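Side-chain contact in GCN5 like acetylase + bromodomain (Cryptosporidium parvum, PDB 4LDF), which probably acetylates histone H3 as a GCN5-type acetyltransferase, the chain here being its bromodomain, a module that in relatives reads acetylated lysine: residues Asn84-Asn89 against Gln101-Ile106. Residues are numbered along the deposited sequence; the frame is centred on the assembly and turned at random.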
ATOM      1  N   ASN A  84      -1.488   4.747   8.272  1.00 19.19           N
ATOM      2  CA  ASN A  84      -0.787   6.045   8.160  1.00 18.67           C
ATOM      3  C   ASN A  84      -1.724   7.104   7.617  1.00 22.41           C
ATOM      4  O   ASN A  84      -1.792   8.183   8.191  1.00 22.56           O
ATOM      5  CB  ASN A  84       0.448   5.949   7.237  1.00 14.81           C
ATOM      6  CG  ASN A  84       1.645   5.265   7.840  1.00 25.98           C
ATOM      7  OD1 ASN A  84       1.698   4.995   9.036  1.00 23.30           O
ATOM      8  ND2 ASN A  84       2.654   5.003   7.023  1.00 18.65           N
ATOM      9  N   CYS A  85      -2.466   6.784   6.529  1.00 18.56           N
ATOM     10  CA  CYS A  85      -3.410   7.698   5.891  1.00 18.69           C
ATOM     11  C   CYS A  85      -4.449   8.172   6.884  1.00 21.00           C
ATOM     12  O   CYS A  85      -4.625   9.392   7.060  1.00 19.82           O
ATOM     13  CB  CYS A  85      -4.065   7.059   4.668  1.00 19.48           C
ATOM     14  SG  CYS A  85      -5.126   8.195   3.722  1.00 23.54           S
ATOM     15  N   ARG A  86      -5.100   7.190   7.575  1.00 17.29           N
ATOM     16  CA  ARG A  86      -6.151   7.405   8.574  1.00 17.05           C
ATOM     17  C   ARG A  86      -5.635   8.121   9.811  1.00 18.29           C
ATOM     18  O   ARG A  86      -6.363   8.933  10.366  1.00 18.44           O
ATOM     19  CB  ARG A  86      -6.888   6.098   8.908  1.00 17.92           C
ATOM     20  CG  ARG A  86      -7.798   5.599   7.744  1.00 21.00           C
ATOM     21  CD  ARG A  86      -8.645   4.394   8.125  1.00 21.37           C
ATOM     22  NE  ARG A  86      -7.800   3.231   8.406  1.00 26.55           N
ATOM     23  CZ  ARG A  86      -7.687   2.159   7.629  1.00 35.14           C
ATOM     24  NH1 ARG A  86      -8.435   2.039   6.530  1.00 16.83           N
ATOM     25  NH2 ARG A  86      -6.847   1.189   7.953  1.00 14.21           N
ATOM     26  N   PHE A  87      -4.362   7.871  10.222  1.00 14.14           N
ATOM     27  CA  PHE A  87      -3.773   8.568  11.368  1.00 13.47           C
ATOM     28  C   PHE A  87      -3.533  10.039  10.994  1.00 20.47           C
ATOM     29  O   PHE A  87      -3.992  10.927  11.714  1.00 21.72           O
ATOM     30  CB  PHE A  87      -2.471   7.894  11.815  1.00 15.40           C
ATOM     31  CG  PHE A  87      -1.818   8.512  13.028  1.00 16.49           C
ATOM     32  CD1 PHE A  87      -1.985   7.953  14.287  1.00 19.99           C
ATOM     33  CD2 PHE A  87      -0.973   9.616  12.902  1.00 18.78           C
ATOM     34  CE1 PHE A  87      -1.350   8.513  15.409  1.00 19.45           C
ATOM     35  CE2 PHE A  87      -0.354  10.180  14.024  1.00 20.86           C
ATOM     36  CZ  PHE A  87      -0.536   9.614  15.263  1.00 18.90           C
ATOM     37  N   TYR A  88      -2.834  10.303   9.867  1.00 18.54           N
ATOM     38  CA  TYR A  88      -2.549  11.674   9.406  1.00 17.81           C
ATOM     39  C   TYR A  88      -3.836  12.510   9.232  1.00 20.94           C
ATOM     40  O   TYR A  88      -3.865  13.694   9.600  1.00 18.34           O
ATOM     41  CB  TYR A  88      -1.720  11.683   8.098  1.00 17.98           C
ATOM     42  CG  TYR A  88      -1.484  13.089   7.589  1.00 19.46           C
ATOM     43  CD1 TYR A  88      -0.531  13.914   8.179  1.00 20.65           C
ATOM     44  CD2 TYR A  88      -2.266  13.623   6.567  1.00 21.11           C
ATOM     45  CE1 TYR A  88      -0.345  15.226   7.749  1.00 21.44           C
ATOM     46  CE2 TYR A  88      -2.114  14.948   6.153  1.00 22.07           C
ATOM     47  CZ  TYR A  88      -1.131  15.736   6.726  1.00 26.29           C
ATOM     48  OH  TYR A  88      -0.954  17.029   6.298  1.00 24.50           O
ATOM     49  N   ASN A  89      -4.876  11.879   8.662  1.00 17.77           N
ATOM     50  CA  ASN A  89      -6.192  12.472   8.392  1.00 18.09           C
ATOM     51  C   ASN A  89      -7.180  12.396   9.555  1.00 22.85           C
ATOM     52  O   ASN A  89      -8.326  12.864   9.418  1.00 22.25           O
ATOM     53  CB  ASN A  89      -6.793  11.905   7.092  1.00 17.71           C
ATOM     54  CG  ASN A  89      -6.018  12.319   5.871  1.00 33.44           C
ATOM     55  OD1 ASN A  89      -6.085  13.462   5.455  1.00 30.95           O
ATOM     56  ND2 ASN A  89      -5.266  11.402   5.261  1.00 24.59           N
ATOM     57  N   GLN A 101     -12.193   1.929   1.713  1.00 16.38           N
ATOM     58  CA  GLN A 101     -12.666   1.346   0.460  1.00 16.33           C
ATOM     59  C   GLN A 101     -11.599   0.457  -0.165  1.00 18.13           C
ATOM     60  O   GLN A 101     -11.895  -0.691  -0.479  1.00 18.04           O
ATOM     61  CB  GLN A 101     -13.096   2.451  -0.525  1.00 17.49           C
ATOM     62  CG  GLN A 101     -13.562   1.891  -1.873  1.00 24.09           C
ATOM     63  CD  GLN A 101     -13.761   2.942  -2.919  1.00 30.97           C
ATOM     64  OE1 GLN A 101     -12.980   3.886  -3.044  1.00 26.67           O
ATOM     65  NE2 GLN A 101     -14.781   2.756  -3.742  1.00 26.20           N
ATOM     66  N   LEU A 102     -10.345   0.949  -0.266  1.00 14.98           N
ATOM     67  CA  LEU A 102      -9.275   0.200  -0.917  1.00 13.93           C
ATOM     68  C   LEU A 102      -8.788  -0.980  -0.121  1.00 15.77           C
ATOM     69  O   LEU A 102      -8.414  -1.972  -0.721  1.00 15.73           O
ATOM     70  CB  LEU A 102      -8.107   1.094  -1.354  1.00 14.17           C
ATOM     71  CG  LEU A 102      -8.415   2.316  -2.225  1.00 18.30           C
ATOM     72  CD1 LEU A 102      -7.346   3.337  -2.088  1.00 17.57           C
ATOM     73  CD2 LEU A 102      -8.566   1.951  -3.651  1.00 20.74           C
ATOM     74  N   GLU A 103      -8.756  -0.875   1.218  1.00 12.86           N
ATOM     75  CA  GLU A 103      -8.318  -1.979   2.076  1.00 12.59           C
ATOM     76  C   GLU A 103      -9.296  -3.138   1.955  1.00 19.85           C
ATOM     77  O   GLU A 103      -8.865  -4.271   1.754  1.00 20.61           O
ATOM     78  CB  GLU A 103      -8.170  -1.513   3.533  1.00 13.74           C
ATOM     79  CG  GLU A 103      -7.423  -2.507   4.403  1.00 17.99           C
ATOM     80  CD  GLU A 103      -7.289  -2.104   5.856  1.00 25.05           C
ATOM     81  OE1 GLU A 103      -7.477  -2.970   6.737  1.00 30.67           O
ATOM     82  OE2 GLU A 103      -7.083  -0.901   6.115  1.00 15.74           O
ATOM     83  N   ALA A 104     -10.615  -2.841   1.986  1.00 18.07           N
ATOM     84  CA  ALA A 104     -11.679  -3.830   1.830  1.00 18.76           C
ATOM     85  C   ALA A 104     -11.627  -4.436   0.431  1.00 24.01           C
ATOM     86  O   ALA A 104     -11.833  -5.636   0.287  1.00 23.70           O
ATOM     87  CB  ALA A 104     -13.039  -3.180   2.064  1.00 19.62           C
ATOM     88  N   PHE A 105     -11.326  -3.613  -0.594  1.00 20.85           N
ATOM     89  CA  PHE A 105     -11.233  -4.062  -1.990  1.00 19.59           C
ATOM     90  C   PHE A 105     -10.068  -5.054  -2.201  1.00 21.93           C
ATOM     91  O   PHE A 105     -10.262  -6.067  -2.872  1.00 20.61           O
ATOM     92  CB  PHE A 105     -11.096  -2.840  -2.935  1.00 20.47           C
ATOM     93  CG  PHE A 105     -10.547  -3.113  -4.317  1.00 21.99           C
ATOM     94  CD1 PHE A 105     -11.379  -3.566  -5.337  1.00 24.58           C
ATOM     95  CD2 PHE A 105      -9.203  -2.879  -4.613  1.00 22.64           C
ATOM     96  CE1 PHE A 105     -10.869  -3.823  -6.617  1.00 25.40           C
ATOM     97  CE2 PHE A 105      -8.703  -3.105  -5.898  1.00 25.50           C
ATOM     98  CZ  PHE A 105      -9.531  -3.596  -6.887  1.00 24.23           C
ATOM     99  N   ILE A 106      -8.877  -4.753  -1.634  1.00 16.70           N
ATOM    100  CA  ILE A 106      -7.650  -5.556  -1.816  1.00 15.85           C
ATOM    101  C   ILE A 106      -7.426  -6.747  -0.864  1.00 16.37           C
ATOM    102  O   ILE A 106      -6.674  -7.666  -1.220  1.00 13.44           O
ATOM    103  CB  ILE A 106      -6.381  -4.659  -1.963  1.00 18.40           C
ATOM    104  CG1 ILE A 106      -5.287  -5.307  -2.860  1.00 19.39           C
ATOM    105  CG2 ILE A 106      -5.820  -4.244  -0.600  1.00 20.91           C
ATOM    106  CD1 ILE A 106      -5.666  -5.534  -4.361  1.00 17.24           C
TER
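The salt bridge between R86 and E103 is a compact example of how helices that follow each other in sequence can be joined at the surface by charged side chains. R86 sits near the C-terminal end of helix 71-88 and E103 in the middle of helix 93-110, the last two long helices of the bromodomain bundle. Between the two segments, contact is confined to this pair; the helices also pack through residues such as F82.

Both hydrogen bonds across the segments converge on E103 OE2. R86 NH2 donates to it at 2.8 Å with an N-H...O angle of 163°, meeting OE2 nearly along its C-O axis, and the oxygen lies practically in the guanidinium plane, at its edge. R86 NH1 adds a weak, more bent bond to the same OE2 at 3.3 Å. The result is a fork of two nitrogens on one oxygen, and not the flat two-by-two pairing of guanidinium with carboxylate; the two planes are turned 51° apart. Chain shape explains the meeting: E103 reaches out extended, with CG anti to its backbone nitrogen (chi1 -167°), whereas R86 bends at chi3, and the two side chains cross at about a right angle.

Further polar partners share the arginine. NH2 also forms a salt bridge with D83, one turn earlier on its own helix, and NH1 makes a weak hydrogen bond to N100.

Where helix 71-88 gives way to the loop, C85 O accepts from both N89 N, at 3.0 Å, and N89 ND2, at 2.8 Å, the amide coming from above the carbonyl plane. N89 corresponds to the asparagine that binds acetyl-lysine in related bromodomains; here ND2 also hydrogen-bonds a glycerol, probably a crystallisation additive. The R86-E103 bridge spans the helices flanking that loop.

D83 and E103 thus share one permanent positive charge, which would lower the E103 pKa only modestly, since both bridge residues are partly exposed.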